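Local coordinates for penicillin-binding protein PbpB (Mycobacterium tuberculosis, PDB 6KGU), which takes part in building cross-linked peptidoglycan from lipid intermediates, its penicillin-sensitive transpeptidase domain joining the peptide subunits of the cell wall, at residues A[274-279]-A[319-324]; A[279-284]-A[436-441]; A[297-302]-A[332-337]. One frame throughout, in Å; residues are numbered along the deposited sequence.

Contact 1 (A[274-279]-A[319-324]). With AZR (2-({[(1Z)-1-(2-amino-1,3-thiazol-4-yl)-2-oxo-2-{[(2S,3S)-1-oxo-3-(sulfoamino)butan-2-yl]amino}ethylidene]amino}oxy)-2-methylpropanoic acid), chain B.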
# COMPACT_ATOMS: atom_id res chain seq x y z
N VAL A 274 2.66 -13.64 4.07
CA VAL A 274 3.31 -14.01 5.33
C VAL A 274 3.50 -15.52 5.42
O VAL A 274 4.60 -15.99 5.72
CB VAL A 274 2.53 -13.45 6.53
CG1 VAL A 274 3.21 -13.83 7.82
CG2 VAL A 274 2.43 -11.90 6.43
N ALA A 275 2.43 -16.29 5.16
CA ALA A 275 2.56 -17.75 5.16
C ALA A 275 3.58 -18.21 4.13
O ALA A 275 4.36 -19.14 4.40
CB ALA A 275 1.20 -18.40 4.88
N ALA A 276 3.56 -17.62 2.93
CA ALA A 276 4.49 -18.03 1.89
C ALA A 276 5.92 -17.82 2.32
O ALA A 276 6.78 -18.70 2.12
CB ALA A 276 4.22 -17.26 0.59
N SER A 277 6.21 -16.65 2.90
CA SER A 277 7.55 -16.31 3.35
C SER A 277 7.98 -17.20 4.51
O SER A 277 9.12 -17.66 4.56
CB SER A 277 7.58 -14.84 3.78
OG SER A 277 7.24 -13.99 2.70
N ALA A 278 7.07 -17.45 5.45
CA ALA A 278 7.43 -18.27 6.60
C ALA A 278 7.75 -19.70 6.18
O ALA A 278 8.77 -20.26 6.59
CB ALA A 278 6.31 -18.23 7.63
N VAL A 279 6.89 -20.31 5.36
CA VAL A 279 7.10 -21.71 5.01
C VAL A 279 8.38 -21.89 4.20
O VAL A 279 9.08 -22.90 4.35
CB VAL A 279 5.84 -22.27 4.29
CG1 VAL A 279 5.95 -22.17 2.78
CG2 VAL A 279 5.55 -23.70 4.71
N GLY A 319 1.24 -23.14 -6.80
CA GLY A 319 -0.16 -23.06 -7.14
C GLY A 319 -1.07 -22.69 -5.99
O GLY A 319 -2.13 -22.10 -6.20
N VAL A 320 -0.70 -23.07 -4.76
CA VAL A 320 -1.52 -22.71 -3.61
C VAL A 320 -1.65 -21.20 -3.51
O VAL A 320 -2.75 -20.66 -3.31
CB VAL A 320 -0.92 -23.30 -2.32
CG1 VAL A 320 -1.45 -22.53 -1.09
CG2 VAL A 320 -1.24 -24.78 -2.22
N PHE A 321 -0.55 -20.48 -3.67
CA PHE A 321 -0.60 -19.03 -3.66
C PHE A 321 -1.04 -18.46 -5.01
O PHE A 321 -1.76 -17.45 -5.03
CB PHE A 321 0.76 -18.50 -3.20
CG PHE A 321 1.12 -19.01 -1.83
CD1 PHE A 321 0.40 -18.58 -0.72
CD2 PHE A 321 2.12 -19.95 -1.65
CE1 PHE A 321 0.69 -19.05 0.58
CE2 PHE A 321 2.43 -20.43 -0.37
CZ PHE A 321 1.71 -19.97 0.74
N GLY A 322 -0.71 -19.12 -6.12
CA GLY A 322 -1.13 -18.63 -7.42
C GLY A 322 -2.64 -18.72 -7.62
O GLY A 322 -3.24 -17.83 -8.22
N LYS A 323 -3.26 -19.79 -7.11
CA LYS A 323 -4.72 -19.97 -7.19
C LYS A 323 -5.44 -19.48 -5.95
O LYS A 323 -6.67 -19.38 -5.97
CB LYS A 323 -5.07 -21.44 -7.43
CG LYS A 323 -4.66 -21.95 -8.83
CD LYS A 323 -5.36 -23.23 -9.24
CE LYS A 323 -4.80 -23.77 -10.57
NZ LYS A 323 -5.06 -22.84 -11.72
N SER A 324 -4.70 -19.17 -4.89
CA SER A 324 -5.24 -18.67 -3.62
C SER A 324 -6.14 -19.71 -2.95
O SER A 324 -7.32 -19.47 -2.67
CB SER A 324 -5.97 -17.34 -3.82
OG SER A 324 -5.92 -16.54 -2.63
C7 AZR B . -10.64 -16.45 -2.66
S8 AZR B . -10.92 -12.86 5.01
O9 AZR B . -8.55 -13.12 -0.51
O10 AZR B . -11.13 -16.58 1.38
O11 AZR B . -13.67 -15.29 0.05
N12 AZR B . -8.52 -15.20 -2.88
N13 AZR B . -10.70 -14.76 0.09
N14 AZR B . -13.58 -14.53 1.26
N15 AZR B . -13.01 -12.93 3.50
N16 AZR B . -13.14 -11.37 5.26
S17 AZR B . -8.36 -14.33 -4.21
C18 AZR B . -9.80 -15.28 -2.17
C19 AZR B . -9.57 -15.30 -0.65
C20 AZR B . -8.40 -14.31 -0.40
C21 AZR B . -11.34 -15.41 1.08
C22 AZR B . -12.40 -14.61 1.75
C23 AZR B . -14.94 -15.20 -0.56
C24 AZR B . -12.10 -13.84 2.99
C25 AZR B . -10.93 -13.94 3.67
C26 AZR B . -12.52 -12.33 4.56
C27 AZR B . -15.05 -13.78 -1.10
C28 AZR B . -15.05 -16.22 -1.68
C29 AZR B . -16.00 -15.47 0.50
O30 AZR B . -15.77 -16.03 1.55
O31 AZR B . -17.18 -15.08 0.14
O32 AZR B . -9.03 -15.00 -5.26
O33 AZR B . -6.85 -14.40 -4.59
O34 AZR B . -8.64 -12.98 -3.89

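Contact 2 (A[279-284]-A[436-441])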
# COMPACT_ATOMS: atom_id res chain seq x y z
N VAL A 279 6.89 -20.31 5.36
CA VAL A 279 7.10 -21.71 5.01
C VAL A 279 8.38 -21.89 4.20
O VAL A 279 9.08 -22.90 4.35
CB VAL A 279 5.84 -22.27 4.29
CG1 VAL A 279 5.95 -22.17 2.78
CG2 VAL A 279 5.55 -23.70 4.71
N ILE A 280 8.76 -20.91 3.37
CA ILE A 280 10.01 -21.02 2.64
C ILE A 280 11.20 -20.74 3.56
O ILE A 280 12.20 -21.46 3.54
CB ILE A 280 10.02 -20.07 1.42
CG1 ILE A 280 8.93 -20.45 0.41
CG2 ILE A 280 11.42 -20.02 0.77
CD1 ILE A 280 9.12 -21.82 -0.23
N GLU A 281 11.10 -19.68 4.38
CA GLU A 281 12.24 -19.26 5.21
C GLU A 281 12.65 -20.34 6.19
O GLU A 281 13.85 -20.52 6.47
CB GLU A 281 11.90 -17.97 5.97
CG GLU A 281 12.95 -17.55 7.01
CD GLU A 281 14.19 -16.88 6.41
OE1 GLU A 281 14.24 -16.66 5.18
OE2 GLU A 281 15.11 -16.55 7.19
N HIS A 282 11.70 -21.06 6.75
CA HIS A 282 12.04 -22.14 7.66
C HIS A 282 12.24 -23.48 6.96
O HIS A 282 12.36 -24.50 7.63
CB HIS A 282 10.97 -22.24 8.74
CG HIS A 282 10.82 -20.98 9.53
ND1 HIS A 282 11.84 -20.47 10.30
CD2 HIS A 282 9.78 -20.12 9.66
CE1 HIS A 282 11.43 -19.35 10.88
NE2 HIS A 282 10.19 -19.11 10.50
N GLY A 283 12.32 -23.48 5.63
CA GLY A 283 12.66 -24.72 4.93
C GLY A 283 11.61 -25.79 5.07
O GLY A 283 11.94 -26.98 5.09
N LEU A 284 10.34 -25.41 5.16
CA LEU A 284 9.23 -26.33 5.36
C LEU A 284 8.55 -26.73 4.07
O LEU A 284 7.70 -27.63 4.08
CB LEU A 284 8.20 -25.70 6.31
CG LEU A 284 8.83 -25.36 7.67
CD1 LEU A 284 7.95 -24.41 8.48
CD2 LEU A 284 9.09 -26.65 8.46
N ALA A 436 17.66 -13.11 1.76
CA ALA A 436 17.59 -12.71 0.35
C ALA A 436 17.11 -13.87 -0.51
O ALA A 436 16.28 -13.69 -1.41
CB ALA A 436 18.94 -12.21 -0.13
N GLN A 437 17.60 -15.08 -0.21
CA GLN A 437 17.25 -16.26 -0.98
C GLN A 437 15.76 -16.58 -0.88
O GLN A 437 15.12 -16.96 -1.86
CB GLN A 437 18.11 -17.45 -0.53
CG GLN A 437 17.60 -18.80 -1.03
CD GLN A 437 17.81 -18.98 -2.54
OE1 GLN A 437 17.15 -19.79 -3.16
NE2 GLN A 437 18.70 -18.19 -3.11
N THR A 438 15.21 -16.46 0.34
CA THR A 438 13.78 -16.64 0.53
C THR A 438 13.00 -15.58 -0.24
O THR A 438 12.07 -15.90 -0.99
CB THR A 438 13.43 -16.58 2.02
OG1 THR A 438 13.99 -17.71 2.69
CG2 THR A 438 11.91 -16.60 2.22
N ALA A 439 13.36 -14.31 -0.06
CA ALA A 439 12.68 -13.22 -0.76
C ALA A 439 12.66 -13.45 -2.27
O ALA A 439 11.62 -13.25 -2.91
CB ALA A 439 13.36 -11.90 -0.43
N GLN A 440 13.79 -13.84 -2.85
CA GLN A 440 13.84 -14.08 -4.29
C GLN A 440 12.92 -15.23 -4.69
O GLN A 440 12.26 -15.17 -5.74
CB GLN A 440 15.28 -14.37 -4.73
CG GLN A 440 16.16 -13.11 -4.69
CD GLN A 440 17.63 -13.42 -4.46
OE1 GLN A 440 18.07 -14.55 -4.65
NE2 GLN A 440 18.38 -12.43 -4.03
N THR A 441 12.85 -16.26 -3.86
CA THR A 441 11.98 -17.40 -4.14
C THR A 441 10.50 -17.01 -4.05
O THR A 441 9.70 -17.43 -4.89
CB THR A 441 12.32 -18.53 -3.16
OG1 THR A 441 13.62 -19.05 -3.49
CG2 THR A 441 11.30 -19.66 -3.23

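Contact 3 (A[297-302]-A[332-337])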
# COMPACT_ATOMS: atom_id res chain seq x y z
N ILE A 297 -11.28 -28.13 5.07
CA ILE A 297 -10.75 -28.83 6.23
C ILE A 297 -11.36 -28.24 7.50
O ILE A 297 -11.85 -27.11 7.52
CB ILE A 297 -9.20 -28.74 6.34
CG1 ILE A 297 -8.73 -27.29 6.43
CG2 ILE A 297 -8.53 -29.49 5.20
CD1 ILE A 297 -7.27 -27.18 6.82
N GLN A 298 -11.30 -29.04 8.56
CA GLN A 298 -11.64 -28.63 9.91
C GLN A 298 -10.35 -28.27 10.64
O GLN A 298 -9.47 -29.12 10.80
CB GLN A 298 -12.37 -29.74 10.65
CG GLN A 298 -13.61 -30.25 9.94
CD GLN A 298 -14.70 -29.20 9.88
OE1 GLN A 298 -15.47 -29.15 8.92
NE2 GLN A 298 -14.78 -28.36 10.92
N MET A 299 -10.23 -27.02 11.06
CA MET A 299 -9.03 -26.57 11.73
C MET A 299 -9.42 -25.63 12.85
O MET A 299 -10.29 -24.77 12.65
CB MET A 299 -8.07 -25.89 10.74
CG MET A 299 -6.80 -25.38 11.36
SD MET A 299 -5.62 -24.75 10.15
CE MET A 299 -4.36 -24.09 11.24
N GLY A 300 -8.80 -25.78 14.02
CA GLY A 300 -9.08 -24.88 15.12
C GLY A 300 -10.55 -24.79 15.48
O GLY A 300 -11.01 -23.74 15.94
N GLY A 301 -11.30 -25.87 15.28
CA GLY A 301 -12.72 -25.91 15.57
C GLY A 301 -13.62 -25.38 14.47
O GLY A 301 -14.84 -25.49 14.61
N VAL A 302 -13.07 -24.83 13.40
CA VAL A 302 -13.86 -24.19 12.37
C VAL A 302 -13.60 -24.88 11.02
O VAL A 302 -12.67 -25.67 10.86
CB VAL A 302 -13.58 -22.67 12.29
CG1 VAL A 302 -12.24 -22.39 11.59
CG2 VAL A 302 -14.74 -21.93 11.63
N LEU A 332 -0.08 -25.60 4.85
CA LEU A 332 1.31 -25.15 4.91
C LEU A 332 1.58 -24.35 6.18
O LEU A 332 2.66 -24.47 6.77
CB LEU A 332 1.66 -24.29 3.69
CG LEU A 332 1.71 -24.96 2.32
CD1 LEU A 332 1.77 -23.90 1.21
CD2 LEU A 332 2.91 -25.94 2.24
N SER A 333 0.63 -23.50 6.58
CA SER A 333 0.79 -22.77 7.83
C SER A 333 0.90 -23.72 9.03
O SER A 333 1.59 -23.41 10.01
CB SER A 333 -0.37 -21.78 8.03
OG SER A 333 -0.40 -20.80 7.00
N GLN A 334 0.22 -24.87 8.97
CA GLN A 334 0.33 -25.85 10.05
C GLN A 334 1.77 -26.33 10.23
O GLN A 334 2.18 -26.65 11.35
CB GLN A 334 -0.57 -27.06 9.81
CG GLN A 334 -2.06 -26.83 10.00
CD GLN A 334 -2.88 -28.07 9.63
OE1 GLN A 334 -2.33 -29.16 9.53
NE2 GLN A 334 -4.18 -27.89 9.42
N ARG A 335 2.54 -26.38 9.13
CA ARG A 335 3.95 -26.74 9.26
C ARG A 335 4.72 -25.66 10.00
O ARG A 335 5.62 -25.96 10.79
CB ARG A 335 4.57 -26.98 7.88
CG ARG A 335 3.75 -27.85 6.95
CD ARG A 335 4.48 -28.05 5.61
NE ARG A 335 3.79 -29.02 4.75
CZ ARG A 335 4.26 -29.44 3.57
NH1 ARG A 335 5.43 -28.97 3.14
NH2 ARG A 335 3.58 -30.32 2.85
N VAL A 336 4.36 -24.39 9.76
CA VAL A 336 5.05 -23.27 10.39
C VAL A 336 4.79 -23.26 11.90
O VAL A 336 5.72 -23.10 12.70
CB VAL A 336 4.60 -21.95 9.75
CG1 VAL A 336 5.17 -20.75 10.50
CG2 VAL A 336 5.01 -21.91 8.28
N GLY A 337 3.53 -23.42 12.30
CA GLY A 337 3.15 -23.33 13.69
C GLY A 337 2.78 -21.91 14.09
O GLY A 337 3.22 -20.94 13.47

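Contact 1 (A[274-279]-A[319-324])
Ala276 and Phe321 mark the closest backbone approach of two helical segments, 274-279 and 319-324, with their CA atoms 7.6 Å apart. That spacing is filled by a single aromatic ring set against two alanines. The methyl of Ala276 lies over one face of Phe321, its CB 3.8 Å from the ring centroid and 14° off the ring normal, a CH-pi contact displaced a little toward the CZ rim. The CA of Ala276 also comes within 3.6 Å of Phe321 CZ, so the ring rests on the helix backbone as well as on the methyl. Ala275 adds a looser touch, CB to Phe321 CE1 at 4.4 Å. With CG beside its backbone N and opposite its carbonyl carbon (chi1 -59°), Phe321 reaches across to helix 272-281, while Val320 CG1 of its own helix covers the opposite face. Thr329 and Leu332 of helix 326-336 also pack against the ring.

Three residues on, Ser324, at positive phi, turns its hydroxyl to the bound, ring-opened aztreonam (AZR). AZR N12 donates a hydrogen bond to Ser324 OG at 2.9 Å, with an N-H...O angle of 155°. Lys272 NZ and Lys475 NZ bond to the same oxygen, consistent with the SxxK, SxN and KTG motifs of penicillin-binding transpeptidases meeting here. Ser269, the acyl-ester serine by similarity, begins the SxxK sequence. The contact itself is wholly apolar and buried: dispersion and CH-pi packing join the helix that begins at the SxxK lysine, Lys272, to the one that delivers Ser324, and no hydrogen bond crosses between them.

Contact 2 (A[279-284]-A[436-441])
Thr438 meets both Glu281 and Ile280 where the end of helix 272-281 comes up against the start of helix 436-445. Its hydroxyl donates a hydrogen bond to the carboxylate of Glu281, OG1 to OE1 2.7 Å. The hydroxyl meets OE1 on the anti side of the carboxylate, 26° out of its plane, and the glutamate chain lies roughly perpendicular to the threonine. The other branch of the threonine serves the apolar half of the contact: Thr438 CG2 lies 3.7 Å from Ile280 CG2, the two side chains running antiparallel past one another. Ile280 CG2 is shared, for Thr441 CG2, one turn further along the second helix, approaches it at 4.0 Å. The interface is thus split: OG1 of Thr438 takes the charged acceptor, while its CG2 joins the methyls of Ile280 and Thr441.

Glu281 gets its carboxylate there by folding back. CG is trans to the backbone N (chi1 172°), and a bend at chi2 of 78° then swings OE1 toward the threonine. The same OE1 accepts a bond from the backbone N of Ser435, and Ser435 OG in turn accepts one from the N of Thr438. Two donors, one just before the helix and one in its first turn, therefore grip OE1, and the carboxylate may also interact favourably with the positive end of that helix dipole.

Farther out, helix 272-281 ends in a Schellman motif. Gly283, at positive phi, gives its N to Ile280 O at 2.9 Å, while Leu284 N bonds to Val279 O. The whole is helix-end packing within the transpeptidase domain: a glycine-terminated helix C-terminus, held by Glu281 and the Ile280 methyl to the first turns of helix 436-445.

Contact 3 (A[297-302]-A[332-337])
Met299 and Gln334 reach for each other as two outstretched chains. The methionine has CG trans to its backbone N (chi1 179°) and stays extended to CE; the glutamine, with CG beside its own N (chi1 -73°), is extended beyond CG and comes from the opposite direction. Their ends overlap enough for the amide nitrogen to point at the sulfur: Gln334 NE2 donates a weak hydrogen bond to Met299 SD at 3.5 Å, nearly straight at 171°. Past the sulfur, the methyl of Met299 touches the glutamine chain, CE to Gln334 CG 3.8 Å, so polar and apolar contacts run side by side. Ile297, two residues earlier on the same strand, puts CD1 4.1 Å from Gln334 NE2, and both strand residues approach the same nitrogen.

The strand belongs to a beta hairpin, 296-299 with 302-305, whose tip is a type I' turn from Met299 to Val302. Gly300 and Gly301 occupy the two central positions, both at positive phi, and the turn is closed by Met299 N to Val302 O at 2.8 Å and by Val302 N to Met299 O at 2.9 Å. Ile297 and Met299, on the strand leading into the turn, both point toward helix 326-336; Ile297 also touches Val327 and Met299 touches Leu330 of that helix, and Met299 reaches Phe377.

Gln334 itself is exposed. On the neighbouring position of the helix, Arg335 is tied down elsewhere: its guanidinium forms a salt bridge with Glu289 and a hydrogen bond to Leu284 O, with Leu332 CD2 lying over the centre of one of its faces.

From the N-terminal side, helix 272-281 enters contact 1 first and, through the shared Val279, passes directly into contact 2 at its far end. The chain then forms hairpin 296-305, whose first strand waits for its partner in contact 3. Helix 317-323 returns to close contact 1 over 39 intervening residues, and the next helix, 326-336, closes contact 3 over 29, so the loops of contacts 1 and 3 cross. Contact 2 closes only at helix 436-445; its loop encloses contact 3 and crosses that of contact 1. Leu332 and Val336 pack on Val279, making helix 326-336 the bridge from hairpin to helix 272-281 within the transpeptidase domain.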